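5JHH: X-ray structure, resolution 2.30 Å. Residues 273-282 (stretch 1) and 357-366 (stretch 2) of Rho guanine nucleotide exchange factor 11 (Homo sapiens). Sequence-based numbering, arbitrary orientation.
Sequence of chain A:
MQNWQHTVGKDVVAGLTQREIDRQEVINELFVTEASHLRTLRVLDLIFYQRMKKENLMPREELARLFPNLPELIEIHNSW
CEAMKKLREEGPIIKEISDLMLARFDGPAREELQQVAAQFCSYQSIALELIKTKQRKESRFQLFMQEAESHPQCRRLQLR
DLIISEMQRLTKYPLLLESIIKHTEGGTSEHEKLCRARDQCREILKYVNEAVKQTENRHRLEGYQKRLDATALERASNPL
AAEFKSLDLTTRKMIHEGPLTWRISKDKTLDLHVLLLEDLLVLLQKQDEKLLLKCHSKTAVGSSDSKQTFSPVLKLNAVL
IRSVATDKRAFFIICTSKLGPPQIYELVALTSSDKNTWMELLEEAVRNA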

# COMPACT_ATOMS: atom_id res chain seq x y z
N HIS A 273 2.30 7.42 -23.72
CA HIS A 273 2.76 7.03 -22.41
C HIS A 273 4.01 7.81 -22.02
O HIS A 273 5.01 7.78 -22.74
CB HIS A 273 3.07 5.56 -22.38
CG HIS A 273 3.39 5.07 -21.02
ND1 HIS A 273 4.68 4.89 -20.58
CD2 HIS A 273 2.59 4.86 -19.95
CE1 HIS A 273 4.66 4.50 -19.33
NE2 HIS A 273 3.41 4.48 -18.92
N VAL A 274 4.00 8.48 -20.87
CA VAL A 274 5.08 9.40 -20.58
C VAL A 274 5.85 9.12 -19.30
O VAL A 274 5.27 8.81 -18.26
CB VAL A 274 4.67 10.89 -20.79
CG1 VAL A 274 3.20 11.03 -21.17
CG2 VAL A 274 5.04 11.76 -19.63
N LEU A 275 7.17 9.23 -19.40
CA LEU A 275 8.05 9.01 -18.28
C LEU A 275 8.55 10.31 -17.76
O LEU A 275 9.10 11.07 -18.52
CB LEU A 275 9.27 8.22 -18.67
CG LEU A 275 9.03 6.94 -19.45
CD1 LEU A 275 10.35 6.20 -19.58
CD2 LEU A 275 7.95 6.07 -18.80
N LEU A 276 8.40 10.55 -16.47
CA LEU A 276 9.05 11.66 -15.83
C LEU A 276 10.31 11.16 -15.13
O LEU A 276 10.23 10.53 -14.10
CB LEU A 276 8.11 12.34 -14.84
CG LEU A 276 8.79 13.38 -13.97
CD1 LEU A 276 9.62 14.35 -14.80
CD2 LEU A 276 7.78 14.11 -13.11
N LEU A 277 11.46 11.43 -15.73
CA LEU A 277 12.73 11.10 -15.14
C LEU A 277 13.28 12.29 -14.34
O LEU A 277 12.61 13.31 -14.17
CB LEU A 277 13.71 10.70 -16.22
CG LEU A 277 13.11 9.76 -17.25
CD1 LEU A 277 14.20 9.27 -18.19
CD2 LEU A 277 12.38 8.57 -16.63
N GLU A 278 14.48 12.16 -13.82
CA GLU A 278 15.03 13.20 -12.98
C GLU A 278 15.32 14.47 -13.77
O GLU A 278 15.10 15.61 -13.30
CB GLU A 278 16.32 12.70 -12.39
CG GLU A 278 16.11 11.89 -11.15
CD GLU A 278 17.44 11.60 -10.46
OE1 GLU A 278 18.45 11.37 -11.20
OE2 GLU A 278 17.45 11.61 -9.20
N ASP A 279 15.79 14.28 -14.99
CA ASP A 279 16.31 15.39 -15.77
C ASP A 279 15.49 15.64 -17.04
O ASP A 279 15.58 16.72 -17.61
CB ASP A 279 17.77 15.10 -16.11
CG ASP A 279 17.96 13.71 -16.76
OD1 ASP A 279 17.01 12.89 -16.86
OD2 ASP A 279 19.08 13.42 -17.20
N LEU A 280 14.69 14.65 -17.44
CA LEU A 280 13.94 14.67 -18.70
C LEU A 280 12.51 14.22 -18.52
O LEU A 280 12.24 13.34 -17.72
CB LEU A 280 14.58 13.72 -19.73
CG LEU A 280 16.08 13.92 -19.95
CD1 LEU A 280 16.67 12.82 -20.80
CD2 LEU A 280 16.32 15.29 -20.56
N LEU A 281 11.61 14.81 -19.30
CA LEU A 281 10.29 14.26 -19.58
C LEU A 281 10.31 13.59 -20.96
O LEU A 281 10.71 14.23 -21.92
CB LEU A 281 9.27 15.38 -19.61
CG LEU A 281 7.80 14.97 -19.77
CD1 LEU A 281 7.35 14.28 -18.50
CD2 LEU A 281 6.90 16.17 -20.08
N VAL A 282 9.91 12.32 -21.07
CA VAL A 282 10.03 11.61 -22.34
C VAL A 282 8.66 11.12 -22.79
O VAL A 282 7.91 10.53 -22.01
CB VAL A 282 11.13 10.49 -22.40
CG1 VAL A 282 12.10 10.56 -21.24
CG2 VAL A 282 10.55 9.11 -22.52
N THR A 357 -1.56 15.41 -9.55
CA THR A 357 -0.37 14.61 -9.27
C THR A 357 0.74 14.92 -10.25
O THR A 357 1.85 15.19 -9.88
CB THR A 357 -0.68 13.11 -9.35
OG1 THR A 357 -1.63 12.81 -8.33
CG2 THR A 357 0.57 12.29 -9.15
N TRP A 358 0.43 14.78 -11.53
CA TRP A 358 1.37 15.09 -12.57
C TRP A 358 2.02 16.50 -12.42
O TRP A 358 3.23 16.66 -12.61
CB TRP A 358 0.67 15.00 -13.90
CG TRP A 358 0.77 13.68 -14.54
CD1 TRP A 358 -0.22 12.78 -14.70
CD2 TRP A 358 1.92 13.14 -15.16
NE1 TRP A 358 0.25 11.68 -15.39
CE2 TRP A 358 1.57 11.86 -15.65
CE3 TRP A 358 3.23 13.59 -15.33
CZ2 TRP A 358 2.46 11.06 -16.31
CZ3 TRP A 358 4.11 12.79 -15.98
CH2 TRP A 358 3.74 11.53 -16.46
N MET A 359 1.22 17.51 -12.07
CA MET A 359 1.74 18.85 -11.90
C MET A 359 2.61 19.00 -10.66
O MET A 359 3.66 19.64 -10.70
CB MET A 359 0.62 19.86 -11.84
CG MET A 359 0.31 20.44 -13.20
SD MET A 359 0.20 22.25 -13.23
CE MET A 359 -0.64 22.62 -11.70
N GLU A 360 2.16 18.45 -9.54
CA GLU A 360 2.92 18.53 -8.31
C GLU A 360 4.29 17.95 -8.59
O GLU A 360 5.30 18.55 -8.27
CB GLU A 360 2.21 17.75 -7.23
CG GLU A 360 2.62 18.07 -5.81
CD GLU A 360 1.74 17.32 -4.80
OE1 GLU A 360 1.04 18.00 -4.01
OE2 GLU A 360 1.71 16.06 -4.81
N LEU A 361 4.34 16.81 -9.27
CA LEU A 361 5.60 16.15 -9.44
C LEU A 361 6.44 16.85 -10.49
O LEU A 361 7.64 16.95 -10.35
CB LEU A 361 5.42 14.67 -9.76
CG LEU A 361 4.77 13.85 -8.64
CD1 LEU A 361 4.23 12.55 -9.21
CD2 LEU A 361 5.77 13.57 -7.52
N LEU A 362 5.79 17.36 -11.53
CA LEU A 362 6.51 18.08 -12.56
C LEU A 362 7.14 19.33 -12.01
O LEU A 362 8.29 19.59 -12.24
CB LEU A 362 5.59 18.46 -13.72
CG LEU A 362 5.44 17.38 -14.77
CD1 LEU A 362 4.22 17.63 -15.64
CD2 LEU A 362 6.69 17.27 -15.61
N GLU A 363 6.39 20.10 -11.25
CA GLU A 363 6.96 21.31 -10.68
C GLU A 363 8.16 20.98 -9.77
O GLU A 363 9.21 21.62 -9.86
CB GLU A 363 5.88 22.10 -9.93
CG GLU A 363 4.82 22.74 -10.83
CD GLU A 363 3.65 23.36 -10.05
OE1 GLU A 363 3.30 22.84 -8.97
OE2 GLU A 363 3.08 24.38 -10.52
N GLU A 364 8.01 19.97 -8.92
CA GLU A 364 9.08 19.60 -7.99
C GLU A 364 10.33 19.23 -8.80
O GLU A 364 11.42 19.74 -8.56
CB GLU A 364 8.60 18.46 -7.05
CG GLU A 364 9.62 17.90 -6.05
CD GLU A 364 10.17 18.91 -5.01
OE1 GLU A 364 9.74 20.10 -4.98
OE2 GLU A 364 11.06 18.52 -4.22
N ALA A 365 10.15 18.44 -9.83
CA ALA A 365 11.31 17.95 -10.56
C ALA A 365 12.01 19.09 -11.27
O ALA A 365 13.22 19.10 -11.38
CB ALA A 365 10.88 16.93 -11.58
N VAL A 366 11.22 20.04 -11.75
CA VAL A 366 11.76 21.24 -12.37
C VAL A 366 12.55 22.09 -11.38
O VAL A 366 13.64 22.53 -11.72
CB VAL A 366 10.66 22.09 -13.06
CG1 VAL A 366 11.14 23.53 -13.36
CG2 VAL A 366 10.24 21.41 -14.36

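The helix of stretch 2 lies across a β-hairpin built from the two strands of stretch 1; the side chains that meet across the joint are all apolar, and no hydrogen bond passes between the two. Backbone hydrogen bonds stay within each stretch: in the hairpin Leu275 N to Val282 O and Val282 N to Leu275 O, both 3.0 Å, and in the helix the usual i to i+4 bonds. What meets between them is mostly hydrocarbon. The first strand and the helix point broadly the same way, their axes 38° apart and 9.9 Å at closest approach.

Thr357 opens the stretch without touching the hairpin. Trp358 is the first to do so, and its reach matters more than its starting direction: CA-to-CB points sideways, yet the indole ends up against the strands. Its CH2 lies 3.4 Å from Val274 CG2, the tightest contact of the set, while its CZ3 is 4.2 Å from Leu276 CB and 4.4 Å from Leu281 CD1. A large flat ring suits this place because it can touch side chains from both strands at once; all three meet it obliquely.

Met359 and Glu360 make no contact here, and the carboxylate of Glu360 is left on the exposed side. One turn on from the tryptophan, Leu361 points toward the hairpin, but what it offers is close to the backbone: its CB is 4.1 Å from Leu276 CD2, and its O is 4.0 Å from the same methyl. Leu361 O already accepts a hydrogen bond from Ala365 N at 3.0 Å, so a methyl can lie near it without leaving the carbonyl unpaired.

Leu362 again starts sideways and bends in through its end. Its CD2 stands 4.2 Å from Leu276 CD2 and also 4.2 Å from Leu281 CD1, joining the two strands as the tryptophan does.

Glu363 and Glu364 stay clear of the hairpin. Ala365 then returns toward it, where the backbones draw close: its CA is 6.5 Å from the CA of Glu278. A lone methyl fits such spacing, and Ala365 CB rests 4.3 Å from Leu276 CD1. Val366 points away.

The rule on the strand side is alternation. Val274 and Leu276 point toward the helix, Leu275 and Leu277 away, and Leu281 joins from the neighbouring strand. Leu276, with chi1 t and chi2 p, is the hub, touching Trp358, Leu361, Leu362 and Ala365 and giving up 79 Å², the most of any residue, within a total of 327 Å².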